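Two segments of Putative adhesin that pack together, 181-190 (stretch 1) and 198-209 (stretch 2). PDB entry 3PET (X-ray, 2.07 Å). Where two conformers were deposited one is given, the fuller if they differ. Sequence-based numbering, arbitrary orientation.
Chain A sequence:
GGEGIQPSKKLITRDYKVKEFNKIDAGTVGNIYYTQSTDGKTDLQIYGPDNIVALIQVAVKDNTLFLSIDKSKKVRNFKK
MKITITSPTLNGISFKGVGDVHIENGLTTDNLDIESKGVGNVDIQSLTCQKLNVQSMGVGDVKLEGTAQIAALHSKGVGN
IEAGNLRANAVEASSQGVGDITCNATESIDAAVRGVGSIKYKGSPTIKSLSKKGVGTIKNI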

# COMPACT_ATOMS: atom_id res chain seq x y z
N ILE A 181 10.66 -5.83 4.13
CA ILE A 181 11.42 -6.55 3.10
C ILE A 181 12.16 -7.67 3.81
O ILE A 181 12.92 -7.40 4.73
CB ILE A 181 12.40 -5.68 2.25
CG1 ILE A 181 11.66 -4.54 1.52
CG2 ILE A 181 13.21 -6.54 1.26
CD1 ILE A 181 12.60 -3.56 0.83
N THR A 182 11.94 -8.92 3.39
CA THR A 182 12.69 -10.07 3.89
C THR A 182 13.54 -10.49 2.72
O THR A 182 13.02 -10.58 1.61
CB THR A 182 11.80 -11.17 4.48
OG1 THR A 182 10.99 -10.59 5.50
CG2 THR A 182 12.63 -12.33 5.08
N CYS A 183 14.85 -10.63 2.91
CA CYS A 183 15.73 -10.96 1.79
C CYS A 183 16.88 -11.85 2.26
O CYS A 183 16.89 -12.30 3.41
CB CYS A 183 16.23 -9.69 1.10
SG CYS A 183 17.13 -8.56 2.19
N ASN A 184 17.78 -12.19 1.33
CA ASN A 184 18.84 -13.14 1.57
C ASN A 184 20.07 -12.74 0.76
O ASN A 184 20.08 -12.83 -0.46
CB ASN A 184 18.30 -14.53 1.18
CG ASN A 184 19.13 -15.71 1.55
OD1 ASN A 184 20.35 -15.64 1.72
ND2 ASN A 184 18.48 -16.85 1.65
N ALA A 185 21.10 -12.27 1.47
CA ALA A 185 22.33 -11.76 0.87
C ALA A 185 23.52 -12.57 1.33
O ALA A 185 23.82 -12.59 2.52
CB ALA A 185 22.51 -10.30 1.28
N THR A 186 24.19 -13.25 0.39
CA THR A 186 25.33 -14.07 0.81
C THR A 186 26.64 -13.28 0.83
O THR A 186 27.49 -13.59 1.64
CB THR A 186 25.48 -15.34 -0.06
OG1 THR A 186 26.01 -14.98 -1.33
CG2 THR A 186 24.17 -16.11 -0.23
N GLU A 187 26.83 -12.29 -0.07
CA GLU A 187 28.10 -11.56 -0.12
C GLU A 187 28.00 -10.07 0.31
O GLU A 187 28.91 -9.58 0.98
CB GLU A 187 28.70 -11.62 -1.54
CG GLU A 187 29.13 -13.02 -1.95
CD GLU A 187 29.68 -13.19 -3.36
OE1 GLU A 187 29.52 -12.26 -4.19
OE2 GLU A 187 30.23 -14.27 -3.65
N SER A 188 26.95 -9.36 -0.13
CA SER A 188 26.82 -7.94 0.24
C SER A 188 25.37 -7.51 0.35
O SER A 188 24.49 -8.06 -0.33
CB SER A 188 27.54 -7.05 -0.77
OG SER A 188 26.91 -7.05 -2.03
N ILE A 189 25.12 -6.51 1.21
CA ILE A 189 23.78 -5.96 1.38
C ILE A 189 23.86 -4.46 1.61
O ILE A 189 24.57 -3.99 2.49
CB ILE A 189 22.86 -6.66 2.43
CG1 ILE A 189 21.42 -6.02 2.39
CG2 ILE A 189 23.47 -6.61 3.87
CD1 ILE A 189 20.34 -6.80 2.88
N ASP A 190 23.13 -3.72 0.78
CA ASP A 190 22.92 -2.29 0.93
C ASP A 190 21.45 -2.17 1.31
O ASP A 190 20.59 -2.56 0.52
CB ASP A 190 23.29 -1.54 -0.35
CG ASP A 190 23.52 -0.05 -0.16
OD1 ASP A 190 22.70 0.59 0.54
OD2 ASP A 190 24.49 0.48 -0.73
N SER A 198 10.36 -2.79 8.28
CA SER A 198 11.71 -3.26 8.52
C SER A 198 12.31 -4.06 7.39
O SER A 198 11.58 -4.62 6.58
CB SER A 198 11.71 -4.14 9.77
OG SER A 198 11.22 -3.39 10.87
N ILE A 199 13.65 -4.15 7.38
CA ILE A 199 14.39 -4.99 6.42
C ILE A 199 15.07 -6.11 7.21
O ILE A 199 15.84 -5.84 8.14
CB ILE A 199 15.38 -4.19 5.53
CG1 ILE A 199 14.62 -3.12 4.69
CG2 ILE A 199 16.21 -5.13 4.64
CD1 ILE A 199 15.47 -2.07 3.99
N LYS A 200 14.73 -7.36 6.88
CA LYS A 200 15.29 -8.54 7.51
C LYS A 200 16.09 -9.31 6.47
O LYS A 200 15.58 -9.58 5.40
CB LYS A 200 14.19 -9.43 8.12
CG LYS A 200 13.60 -8.88 9.43
CD LYS A 200 12.24 -9.49 9.76
CE LYS A 200 11.11 -8.93 8.91
NZ LYS A 200 9.79 -9.50 9.30
N TYR A 201 17.35 -9.62 6.77
CA TYR A 201 18.13 -10.35 5.77
C TYR A 201 18.79 -11.59 6.37
O TYR A 201 19.37 -11.55 7.46
CB TYR A 201 19.20 -9.44 5.13
CG TYR A 201 20.26 -8.93 6.09
CD1 TYR A 201 20.06 -7.76 6.82
CD2 TYR A 201 21.49 -9.57 6.22
CE1 TYR A 201 21.03 -7.29 7.71
CE2 TYR A 201 22.48 -9.10 7.08
CZ TYR A 201 22.24 -7.96 7.83
OH TYR A 201 23.20 -7.53 8.71
N LYS A 202 18.71 -12.69 5.62
CA LYS A 202 19.41 -13.93 5.93
C LYS A 202 20.81 -13.81 5.34
O LYS A 202 21.04 -12.96 4.46
CB LYS A 202 18.67 -15.15 5.30
CG LYS A 202 17.30 -15.47 5.89
CD LYS A 202 16.75 -16.73 5.23
CE LYS A 202 15.31 -17.00 5.55
NZ LYS A 202 14.76 -18.13 4.74
N GLY A 203 21.72 -14.66 5.81
CA GLY A 203 23.09 -14.75 5.32
C GLY A 203 24.13 -14.08 6.19
O GLY A 203 23.80 -13.45 7.19
N SER A 204 25.40 -14.21 5.80
CA SER A 204 26.53 -13.58 6.49
C SER A 204 27.33 -12.74 5.48
O SER A 204 28.45 -13.10 5.13
CB SER A 204 27.41 -14.62 7.18
OG SER A 204 26.64 -15.36 8.11
N PRO A 205 26.73 -11.65 4.95
CA PRO A 205 27.44 -10.87 3.93
C PRO A 205 28.71 -10.23 4.48
O PRO A 205 28.77 -9.77 5.62
CB PRO A 205 26.39 -9.82 3.49
CG PRO A 205 25.47 -9.70 4.66
CD PRO A 205 25.38 -11.08 5.21
N THR A 206 29.75 -10.25 3.64
CA THR A 206 31.07 -9.68 3.89
C THR A 206 30.98 -8.15 4.03
O THR A 206 31.66 -7.57 4.88
CB THR A 206 31.98 -10.08 2.70
OG1 THR A 206 32.08 -11.50 2.67
CG2 THR A 206 33.38 -9.47 2.78
N ILE A 207 30.19 -7.50 3.14
CA ILE A 207 30.03 -6.05 3.11
C ILE A 207 28.59 -5.70 3.38
O ILE A 207 27.69 -6.23 2.74
CB ILE A 207 30.48 -5.42 1.76
CG1 ILE A 207 31.85 -5.96 1.27
CG2 ILE A 207 30.45 -3.86 1.81
CD1 ILE A 207 33.14 -5.31 1.91
N LYS A 208 28.37 -4.77 4.29
CA LYS A 208 27.01 -4.30 4.51
C LYS A 208 27.00 -2.80 4.72
O LYS A 208 27.90 -2.25 5.35
CB LYS A 208 26.29 -5.05 5.65
CG LYS A 208 26.88 -4.97 7.04
CD LYS A 208 26.05 -5.84 7.96
CE LYS A 208 26.76 -6.24 9.21
NZ LYS A 208 26.36 -7.61 9.60
N SER A 209 25.99 -2.14 4.15
CA SER A 209 25.77 -0.70 4.28
C SER A 209 24.32 -0.53 4.71
O SER A 209 23.42 -0.89 3.96
CB SER A 209 26.07 0.02 2.97
OG SER A 209 26.10 1.42 3.24
O HOH W 1 26.57 -15.75 3.63
O HOH W 2 25.20 3.16 0.56

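The two stretches run side by side as parallel strands in two separate ladders. The first pairs Ile-181 to Asn-184 with Ile-199 to Lys-202. The second pairs Ser-188 to Asp-190 with Ile-207 to Ser-209. Between them the chain of stretch 1 turns a corner at Thr-186 and Glu-187, and the register shifts by one residue. Together the stretches bury 899 Å².

In the first ladder the hydrogen bonds alternate in direction, as parallel pairing requires. Ile-181 N donates to Ser-198 O (2.9 Å), and Lys-200 N donates to Ile-181 O (2.8 Å). Cys-183 N then reaches Lys-200 O (2.8 Å), and Lys-202 N reaches Cys-183 O (2.9 Å). Ala-185 N closes the run on Lys-202 O at 3.1 Å.

Side chains in register line up along each face. Ile-181, Cys-183, Ile-199 and Tyr-201 lie on one face and are buried. Ile-181 CB sits 4.2 Å from Ile-199 CG1. The sulfur of Cys-183 fits between two neighbours on the facing strand: SG is 4.3 Å from Ile-199 CG2 and 3.7 Å from Tyr-201 CB. The other face carries Thr-182, Asn-184, Lys-200 and Lys-202. Here Thr-182 OG1 lies 3.8 Å from Lys-200 CE, so the lysine's aliphatic chain packs beside the threonine. Asn-184 CG lies 3.8 Å from Lys-202 CB, while the end of the lysine leads away.

At the corner, shape matters most. Gly-203 has phi/psi of 102/177, angles that by themselves call for glycine. A CB there would point toward stretch 1 and come within 2.2 Å of Ala-185 O, a clash. The carbonyl takes that space instead, with Ala-185 O 3.6 Å from Gly-203 CA. Pro-205 follows closely, its CD 3.5 Å from Ala-185 O. Water 1 bridges the backbones at the turn, donating to Thr-186 O (3.1 Å) and accepting from Ser-204 N (2.9 Å).

Ile-189 is the main bump. It loses 98 Å² to stretch 2, the largest area of any residue here. Its CD1 lies 3.7 Å from Tyr-201 CB, and its CG2 lies 3.8 Å from Pro-205 CG and 3.7 Å from Lys-208 CB. The same CG2 rests over one face of the Tyr-201 ring, 4.2 Å from the centroid and 11° off the normal, a CH-pi contact. Ile-189 thus links the two ladders, touching residues from both and the proline between them. Lys-208 NZ also makes a weak hydrogen bond to Tyr-201 OH (3.3 Å).

The second ladder restarts at Glu-187 O. Ile-207 N donates to Glu-187 O at 3.3 Å. Thr-206 N donates weakly to Glu-187 O at 2.9 Å, with an angle of 122°. Ile-189 N donates to Ile-207 O (3.0 Å), and Ser-209 N donates to Ile-189 O (2.9 Å). Ser-188 CB packs 4.2 Å from Ile-207 CB. Farther along that face, Asp-190 CG lies 4.0 Å from Ser-209 CB.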